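Local coordinates for protein chloride intracellular channel exc-4 (Caenorhabditis elegans, PDB 2YV9) that may insert into membranes to form chloride channels and keeps the lumen of the worm's excretory canal from swelling into cysts as it grows, at residues D13-P18 / V55-V60; E21-A26 / I81-E86; Q41-E46 / E96-I101. All blocks are in the same frame, centred on the assembly; numbering follows the deposited sequence.

Contact 1 (D13-P18 / V55-V60)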
# COMPACT_ATOMS: atom_id res chain seq x y z
N ASP A 13 9.27 -29.99 -11.86
CA ASP A 13 8.14 -29.45 -12.61
C ASP A 13 8.15 -27.94 -12.40
O ASP A 13 8.10 -27.48 -11.25
CB ASP A 13 6.82 -30.05 -12.10
CG ASP A 13 5.59 -29.50 -12.81
OD1 ASP A 13 5.71 -29.03 -13.97
OD2 ASP A 13 4.48 -29.55 -12.22
N PRO A 14 8.23 -27.15 -13.49
CA PRO A 14 8.13 -25.69 -13.33
C PRO A 14 6.90 -25.29 -12.51
O PRO A 14 6.95 -24.34 -11.73
CB PRO A 14 8.01 -25.19 -14.77
CG PRO A 14 8.68 -26.22 -15.59
CD PRO A 14 8.44 -27.53 -14.90
N GLN A 15 5.81 -26.04 -12.66
CA GLN A 15 4.60 -25.80 -11.87
C GLN A 15 4.73 -26.18 -10.38
O GLN A 15 3.76 -26.04 -9.63
CB GLN A 15 3.38 -26.49 -12.51
CG GLN A 15 2.78 -25.74 -13.71
CD GLN A 15 3.45 -26.06 -15.05
OE1 GLN A 15 4.39 -26.85 -15.12
NE2 GLN A 15 2.96 -25.44 -16.11
N SER A 16 5.91 -26.62 -9.94
CA SER A 16 6.18 -26.85 -8.52
C SER A 16 6.29 -25.54 -7.76
O SER A 16 5.75 -25.40 -6.67
CB SER A 16 7.49 -27.63 -8.33
OG SER A 16 7.92 -27.63 -6.97
N LYS A 17 7.03 -24.59 -8.32
CA LYS A 17 7.29 -23.33 -7.62
C LYS A 17 6.08 -22.42 -7.67
O LYS A 17 5.28 -22.48 -8.62
CB LYS A 17 8.50 -22.57 -8.16
CG LYS A 17 8.60 -22.46 -9.65
CD LYS A 17 9.69 -23.38 -10.19
CE LYS A 17 10.38 -22.79 -11.41
NZ LYS A 17 11.43 -23.73 -11.91
N PRO A 18 5.93 -21.60 -6.63
CA PRO A 18 4.76 -20.73 -6.55
C PRO A 18 4.59 -19.80 -7.76
O PRO A 18 5.59 -19.33 -8.33
CB PRO A 18 5.00 -19.93 -5.28
CG PRO A 18 6.44 -20.12 -4.93
CD PRO A 18 6.83 -21.44 -5.48
N VAL A 55 13.09 -19.42 -8.34
CA VAL A 55 12.40 -19.55 -7.06
C VAL A 55 10.87 -19.41 -7.23
O VAL A 55 10.10 -20.02 -6.49
CB VAL A 55 12.97 -18.51 -6.04
CG1 VAL A 55 12.04 -18.29 -4.85
CG2 VAL A 55 14.37 -18.92 -5.54
N ALA A 56 10.44 -18.59 -8.18
CA ALA A 56 9.00 -18.38 -8.41
C ALA A 56 8.69 -18.27 -9.91
O ALA A 56 9.56 -17.89 -10.69
CB ALA A 56 8.53 -17.11 -7.68
N ARG A 57 7.47 -18.63 -10.30
CA ARG A 57 6.90 -18.24 -11.55
C ARG A 57 6.18 -16.90 -11.31
O ARG A 57 5.52 -16.71 -10.28
CB ARG A 57 5.89 -19.25 -12.06
CG ARG A 57 6.50 -20.62 -12.35
CD ARG A 57 5.40 -21.60 -12.70
NE ARG A 57 4.69 -22.06 -11.51
CZ ARG A 57 3.39 -22.34 -11.44
NH1 ARG A 57 2.61 -22.24 -12.51
NH2 ARG A 57 2.87 -22.75 -10.29
N VAL A 58 6.32 -16.00 -12.27
CA VAL A 58 5.78 -14.67 -12.13
C VAL A 58 5.16 -14.23 -13.44
O VAL A 58 5.77 -14.35 -14.51
CB VAL A 58 6.90 -13.66 -11.76
CG1 VAL A 58 6.36 -12.21 -11.54
CG2 VAL A 58 7.68 -14.13 -10.59
N GLU A 59 3.94 -13.69 -13.35
CA GLU A 59 3.30 -13.04 -14.46
C GLU A 59 3.02 -11.61 -14.04
O GLU A 59 2.82 -11.37 -12.86
CB GLU A 59 2.00 -13.77 -14.83
CG GLU A 59 2.23 -15.20 -15.34
CD GLU A 59 0.93 -15.95 -15.61
OE1 GLU A 59 -0.15 -15.47 -15.19
OE2 GLU A 59 1.00 -17.03 -16.24
N VAL A 60 3.06 -10.68 -14.97
CA VAL A 60 2.69 -9.31 -14.70
C VAL A 60 1.62 -8.87 -15.68
O VAL A 60 1.75 -9.13 -16.88
CB VAL A 60 3.89 -8.35 -14.84
CG1 VAL A 60 3.43 -6.88 -14.55
CG2 VAL A 60 5.00 -8.74 -13.89
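Strand 57-63 is an outermost strand of the thioredoxin-like sheet in this GST-type fold, and here its start gathers in the loop that leads into strand 19-25. Parallel pairing begins at the backbone, where Arg57 N donates to Pro18 O at 2.8 Å, nearly along the C=O axis; Leu20 continues the pairing. The side chain of Arg57 then binds the loop from its root to its tip. CB lies against Pro18 O. With CG anti to the carbonyl carbon (chi1 -63°), the chain first runs straight, and CG passes Lys17 CG at 3.9 Å. CD comes within 3.3 Å of Pro14 O. A turn about the CG-CD bond (chi3 -77°) brings the guanidinium side-on to Lys17 O, which lies in its plane and is gripped twice, by NE at 3.0 Å and by NH2 at 2.9 Å. Arginine suits this place because its flat end can present two N-H groups to one carbonyl oxygen of an irregular loop, while NH2 also makes a salt bridge with Glu86. Proline is equally apt at position 18: the ring carbon CD replaces an N-H and rests 3.7 Å from Val55 O, and the ring packs on Arg100 and Leu104 of helix 94-107. Lys17 presses CB against the same Val55 carbonyl, its CG in the crowded position between backbone N and carbonyl carbon (chi1 45°), before its chain leads away. Gln15 CA lies 3.6 Å above the centre of one guanidinium face.

Contact 2 (E21-A26 / I81-E86); sequences ELYVKA and IMIEEE
The antiparallel half of the mixed thioredoxin-like sheet starts here, where strand 19-25 takes strand 81-84 as its neighbour. Glu21 and Ile83 form a hydrogen-bonded pair: Glu21 N reaches Ile83 O at 2.9 Å, and Ile83 N returns the bond to Glu21 O. Leu22 and Met82 follow as a non-hydrogen-bonded pair, then Tyr23 N donates almost straight (175°) to Ile81 O at 2.8 Å, while the return bond from Ile81 N is weak. Leu22 and Met82, both apolar, turn to helix 38-52, and Met82 also to helix 94-107. Tyr23, Ile81 and Ile83 line the opposite face beneath helix 68-74. There chi1 -73° swings the Tyr23 ring toward strand 81-84, edge first: Ile81 O lies at that edge, in plane, and CE2 meets Ile83 CG1 at 3.3 Å, a tight contact. A flat ring suits this place, since it also meets the Phe74 ring, and the branched isoleucines give that helix an apolar surface. An alanine here would lose the ring's contacts with Ile83 and Phe74 and would probably loosen the packing on this face. At the strand's end a water bonds to Glu21 OE2 at 2.6 Å, to Ile83 O and to Glu85 N, from which it accepts. Glu21 OE2 also stands 3.5 Å from Glu85 OE1. Two like charges so close, one on a buried residue, are likely to raise the proton affinity of one of them.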
# COMPACT_ATOMS: atom_id res chain seq x y z
N GLU A 21 1.21 -13.53 -9.37
CA GLU A 21 0.78 -12.60 -10.42
C GLU A 21 0.79 -11.21 -9.79
O GLU A 21 0.31 -11.04 -8.68
CB GLU A 21 -0.59 -12.98 -10.97
CG GLU A 21 -0.66 -14.46 -11.38
CD GLU A 21 -2.06 -14.94 -11.71
OE1 GLU A 21 -2.70 -14.33 -12.61
OE2 GLU A 21 -2.51 -15.94 -11.10
N LEU A 22 1.42 -10.27 -10.48
CA LEU A 22 1.47 -8.88 -10.06
C LEU A 22 0.68 -8.04 -11.03
O LEU A 22 0.92 -8.08 -12.24
CB LEU A 22 2.91 -8.40 -10.03
CG LEU A 22 3.06 -6.99 -9.49
CD1 LEU A 22 2.80 -6.93 -7.99
CD2 LEU A 22 4.47 -6.53 -9.78
N TYR A 23 -0.27 -7.26 -10.48
CA TYR A 23 -1.07 -6.34 -11.26
C TYR A 23 -0.46 -4.98 -11.01
O TYR A 23 -0.24 -4.61 -9.87
CB TYR A 23 -2.53 -6.35 -10.76
CG TYR A 23 -3.30 -7.59 -11.15
CD1 TYR A 23 -4.13 -7.61 -12.24
CD2 TYR A 23 -3.13 -8.77 -10.43
CE1 TYR A 23 -4.83 -8.75 -12.59
CE2 TYR A 23 -3.83 -9.91 -10.77
CZ TYR A 23 -4.67 -9.90 -11.85
OH TYR A 23 -5.35 -11.06 -12.18
N VAL A 24 -0.15 -4.27 -12.08
CA VAL A 24 0.48 -2.96 -12.02
C VAL A 24 -0.42 -1.91 -12.69
O VAL A 24 -1.12 -2.20 -13.63
CB VAL A 24 1.89 -2.97 -12.64
CG1 VAL A 24 2.82 -3.97 -11.86
CG2 VAL A 24 1.86 -3.24 -14.16
N LYS A 25 -0.32 -0.68 -12.20
CA LYS A 25 -1.04 0.42 -12.81
C LYS A 25 -0.57 0.64 -14.26
O LYS A 25 0.62 0.75 -14.51
CB LYS A 25 -0.80 1.69 -12.00
CG LYS A 25 -1.59 2.87 -12.55
CD LYS A 25 -1.15 4.25 -12.02
CE LYS A 25 -1.83 5.35 -12.88
NZ LYS A 25 -1.34 5.40 -14.33
N ALA A 26 -1.52 0.69 -15.20
CA ALA A 26 -1.21 0.91 -16.60
C ALA A 26 -0.93 2.39 -16.89
O ALA A 26 -1.43 3.30 -16.20
CB ALA A 26 -2.42 0.44 -17.50
N ILE A 81 -0.92 -5.08 -6.65
CA ILE A 81 -1.69 -6.14 -6.03
C ILE A 81 -1.04 -7.46 -6.53
O ILE A 81 -0.75 -7.59 -7.71
CB ILE A 81 -3.20 -6.14 -6.46
CG1 ILE A 81 -3.89 -4.96 -5.82
CG2 ILE A 81 -3.89 -7.37 -5.98
CD1 ILE A 81 -5.21 -4.64 -6.50
N MET A 82 -0.85 -8.42 -5.64
CA MET A 82 -0.23 -9.70 -5.96
C MET A 82 -1.18 -10.83 -5.63
O MET A 82 -1.80 -10.83 -4.51
CB MET A 82 1.11 -9.87 -5.26
CG MET A 82 1.92 -11.05 -5.80
SD MET A 82 3.59 -11.06 -5.12
CE MET A 82 3.38 -11.48 -3.42
N ILE A 83 -1.35 -11.76 -6.60
CA ILE A 83 -2.25 -12.88 -6.47
C ILE A 83 -1.48 -14.17 -6.44
O ILE A 83 -0.53 -14.35 -7.24
CB ILE A 83 -3.25 -13.01 -7.65
CG1 ILE A 83 -3.90 -11.67 -7.96
CG2 ILE A 83 -4.32 -14.01 -7.29
CD1 ILE A 83 -4.51 -11.10 -6.85
N GLU A 84 -1.83 -15.02 -5.47
CA GLU A 84 -1.24 -16.40 -5.43
C GLU A 84 -2.41 -17.37 -5.43
O GLU A 84 -2.86 -17.87 -4.42
CB GLU A 84 -0.34 -16.59 -4.23
CG GLU A 84 0.52 -17.86 -4.27
CD GLU A 84 1.64 -17.81 -3.23
OE1 GLU A 84 1.73 -16.84 -2.42
OE2 GLU A 84 2.43 -18.78 -3.18
N GLU A 85 -2.91 -17.60 -6.62
CA GLU A 85 -4.18 -18.31 -6.80
C GLU A 85 -4.14 -19.73 -6.24
O GLU A 85 -5.11 -20.18 -5.64
CB GLU A 85 -4.54 -18.34 -8.26
CG GLU A 85 -5.91 -17.90 -8.48
CD GLU A 85 -6.28 -17.93 -9.93
OE1 GLU A 85 -5.41 -17.80 -10.79
OE2 GLU A 85 -7.48 -18.08 -10.16
N GLU A 86 -3.01 -20.41 -6.38
CA GLU A 86 -2.93 -21.79 -5.93
C GLU A 86 -3.09 -21.90 -4.40
O GLU A 86 -3.49 -22.95 -3.92
CB GLU A 86 -1.64 -22.47 -6.44
CG GLU A 86 -1.53 -22.47 -7.96
CD GLU A 86 -0.28 -23.13 -8.50
OE1 GLU A 86 0.71 -23.32 -7.76
OE2 GLU A 86 -0.29 -23.46 -9.71
O HOH W 1 -1.42 -16.74 -8.87

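Contact 3 (Q41-E46 / E96-I101)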
# COMPACT_ATOMS: atom_id res chain seq x y z
N GLN A 41 6.92 -0.89 -9.53
CA GLN A 41 8.29 -1.23 -10.01
C GLN A 41 9.14 -1.87 -8.89
O GLN A 41 9.91 -2.79 -9.13
CB GLN A 41 9.06 -0.11 -10.61
CG GLN A 41 10.18 -0.69 -11.43
CD GLN A 41 11.03 0.28 -12.27
OE1 GLN A 41 10.83 1.51 -12.30
NE2 GLN A 41 12.03 -0.29 -12.96
N GLU A 42 9.03 -1.37 -7.67
CA GLU A 42 9.74 -1.96 -6.53
C GLU A 42 9.43 -3.47 -6.44
O GLU A 42 10.34 -4.29 -6.41
CB GLU A 42 9.28 -1.28 -5.24
CG GLU A 42 9.88 -1.84 -3.96
CD GLU A 42 9.52 -1.07 -2.71
OE1 GLU A 42 8.68 -0.13 -2.77
OE2 GLU A 42 10.03 -1.45 -1.63
N PHE A 43 8.15 -3.86 -6.36
CA PHE A 43 7.83 -5.26 -6.19
C PHE A 43 8.12 -6.08 -7.43
O PHE A 43 8.50 -7.27 -7.33
CB PHE A 43 6.41 -5.50 -5.70
CG PHE A 43 6.18 -4.91 -4.36
CD1 PHE A 43 7.02 -5.23 -3.31
CD2 PHE A 43 5.17 -4.01 -4.13
CE1 PHE A 43 6.83 -4.66 -2.07
CE2 PHE A 43 4.99 -3.46 -2.88
CZ PHE A 43 5.81 -3.76 -1.87
N TRP A 44 7.95 -5.48 -8.61
CA TRP A 44 8.28 -6.20 -9.84
C TRP A 44 9.77 -6.51 -9.83
O TRP A 44 10.16 -7.68 -10.08
CB TRP A 44 7.87 -5.40 -11.06
CG TRP A 44 7.94 -6.10 -12.41
CD1 TRP A 44 8.57 -7.28 -12.75
CD2 TRP A 44 7.37 -5.59 -13.60
NE1 TRP A 44 8.36 -7.54 -14.10
CE2 TRP A 44 7.61 -6.51 -14.64
CE3 TRP A 44 6.60 -4.44 -13.89
CZ2 TRP A 44 7.21 -6.28 -15.94
CZ3 TRP A 44 6.15 -4.24 -15.17
CH2 TRP A 44 6.47 -5.15 -16.20
N MET A 45 10.61 -5.52 -9.46
CA MET A 45 12.03 -5.86 -9.39
C MET A 45 12.32 -7.01 -8.42
O MET A 45 13.13 -7.93 -8.71
CB MET A 45 12.85 -4.65 -8.95
CG MET A 45 12.90 -3.54 -10.00
SD MET A 45 13.89 -2.09 -9.70
CE MET A 45 15.48 -2.83 -9.43
N GLU A 46 11.67 -6.99 -7.27
CA GLU A 46 11.86 -8.09 -6.30
C GLU A 46 11.39 -9.44 -6.88
O GLU A 46 12.06 -10.49 -6.77
CB GLU A 46 11.16 -7.74 -5.01
CG GLU A 46 11.81 -6.56 -4.26
CD GLU A 46 11.03 -6.09 -3.05
OE1 GLU A 46 9.97 -6.70 -2.73
OE2 GLU A 46 11.48 -5.13 -2.42
N GLU A 96 1.63 -6.83 3.00
CA GLU A 96 1.34 -8.22 2.64
C GLU A 96 2.21 -8.69 1.46
O GLU A 96 2.81 -9.77 1.50
CB GLU A 96 -0.13 -8.36 2.25
CG GLU A 96 -1.11 -8.10 3.38
CD GLU A 96 -2.58 -8.02 2.88
OE1 GLU A 96 -2.84 -7.73 1.69
OE2 GLU A 96 -3.47 -8.26 3.70
N ILE A 97 2.33 -7.85 0.43
CA ILE A 97 3.11 -8.22 -0.78
C ILE A 97 4.56 -8.35 -0.36
O ILE A 97 5.20 -9.37 -0.65
CB ILE A 97 2.96 -7.17 -1.91
CG1 ILE A 97 1.48 -7.08 -2.36
CG2 ILE A 97 3.86 -7.46 -3.10
CD1 ILE A 97 1.21 -5.83 -3.26
N GLU A 98 5.08 -7.37 0.35
CA GLU A 98 6.50 -7.43 0.78
C GLU A 98 6.73 -8.65 1.67
O GLU A 98 7.76 -9.31 1.56
CB GLU A 98 6.90 -6.22 1.57
CG GLU A 98 8.38 -6.15 1.85
CD GLU A 98 8.72 -4.90 2.64
OE1 GLU A 98 9.17 -3.94 2.03
OE2 GLU A 98 8.44 -4.84 3.86
N GLY A 99 5.77 -8.89 2.58
CA GLY A 99 5.85 -10.03 3.54
C GLY A 99 6.01 -11.36 2.83
O GLY A 99 6.82 -12.23 3.21
N ARG A 100 5.24 -11.55 1.78
CA ARG A 100 5.28 -12.81 1.05
C ARG A 100 6.62 -12.94 0.29
O ARG A 100 7.24 -14.01 0.26
CB ARG A 100 4.09 -12.95 0.09
CG ARG A 100 4.09 -14.28 -0.71
CD ARG A 100 4.12 -15.53 0.21
NE ARG A 100 4.02 -16.72 -0.64
CZ ARG A 100 4.71 -17.85 -0.47
NH1 ARG A 100 5.56 -17.98 0.54
NH2 ARG A 100 4.56 -18.84 -1.35
N ILE A 101 7.08 -11.86 -0.32
CA ILE A 101 8.35 -11.89 -1.07
C ILE A 101 9.51 -12.08 -0.09
O ILE A 101 10.44 -12.83 -0.38
CB ILE A 101 8.52 -10.64 -1.97
CG1 ILE A 101 7.32 -10.47 -2.91
CG2 ILE A 101 9.86 -10.71 -2.75
CD1 ILE A 101 7.33 -9.09 -3.62
O HOH W 2 10.32 -3.93 -0.43
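Helices 38-52 and 94-107 run side by side on one face of the sheet, their axes 11.0 Å apart in these segments and only 14° from parallel. That is a wide spacing, and bulky side chains, chiefly Phe43 and two isoleucines, fill the gap between them. Ile97 comes first: its CG2, anti to the backbone N, sits over one face of the Phe43 ring, a CH-pi contact 3.8 Å from the centroid and 15° off the normal. The beta-branch of isoleucine puts a methyl close to the helix surface, where it can lie on the ring face. Glu98 next brings CB to Phe43 CE1 at 4.0 Å, then extends its carboxylate to a water, with OE1 2.7 Å from it; the same water lies 2.6 Å from Glu46 OE2. The strongest partner of Glu98 is Arg95 of the second subunit, which also bridges to Glu42. One turn on, Ile101 reaches both partners, its CD1 3.9 Å from Phe43 CD1 and 3.7 Å from Glu46 OE1. Buried by this contact, Glu46 OE1 has no polar partner in the model, which would tend to favour a protonated Glu46, though Arg95 of the second subunit probably offsets the neighbouring charges.

In the fold
All three contacts belong to one thioredoxin-like domain, and strand 19-25 brings the first two together: contacts 1 and 2 lie 13 Å apart between centres, joined by Glu59 O to Leu22 N at 3.0 Å. Contacts 2 and 3 are closer, about 10 Å, and Glu84 OE2 ties to Arg100 NH2 at 2.8 Å across sheet and helix. Between contacts 1 and 3, Val60 packs on Trp44. A calcium ion bound at Gln78, Pro80 and Thr92 lies about 5 Å from the side chains of Ile81 and Ile97, beside contacts 2 and 3. Segment 41-46 and the first part of 55-60, through Val58, fall in the predicted transmembrane region, so membrane insertion would probably have to undo contacts 1 and 3.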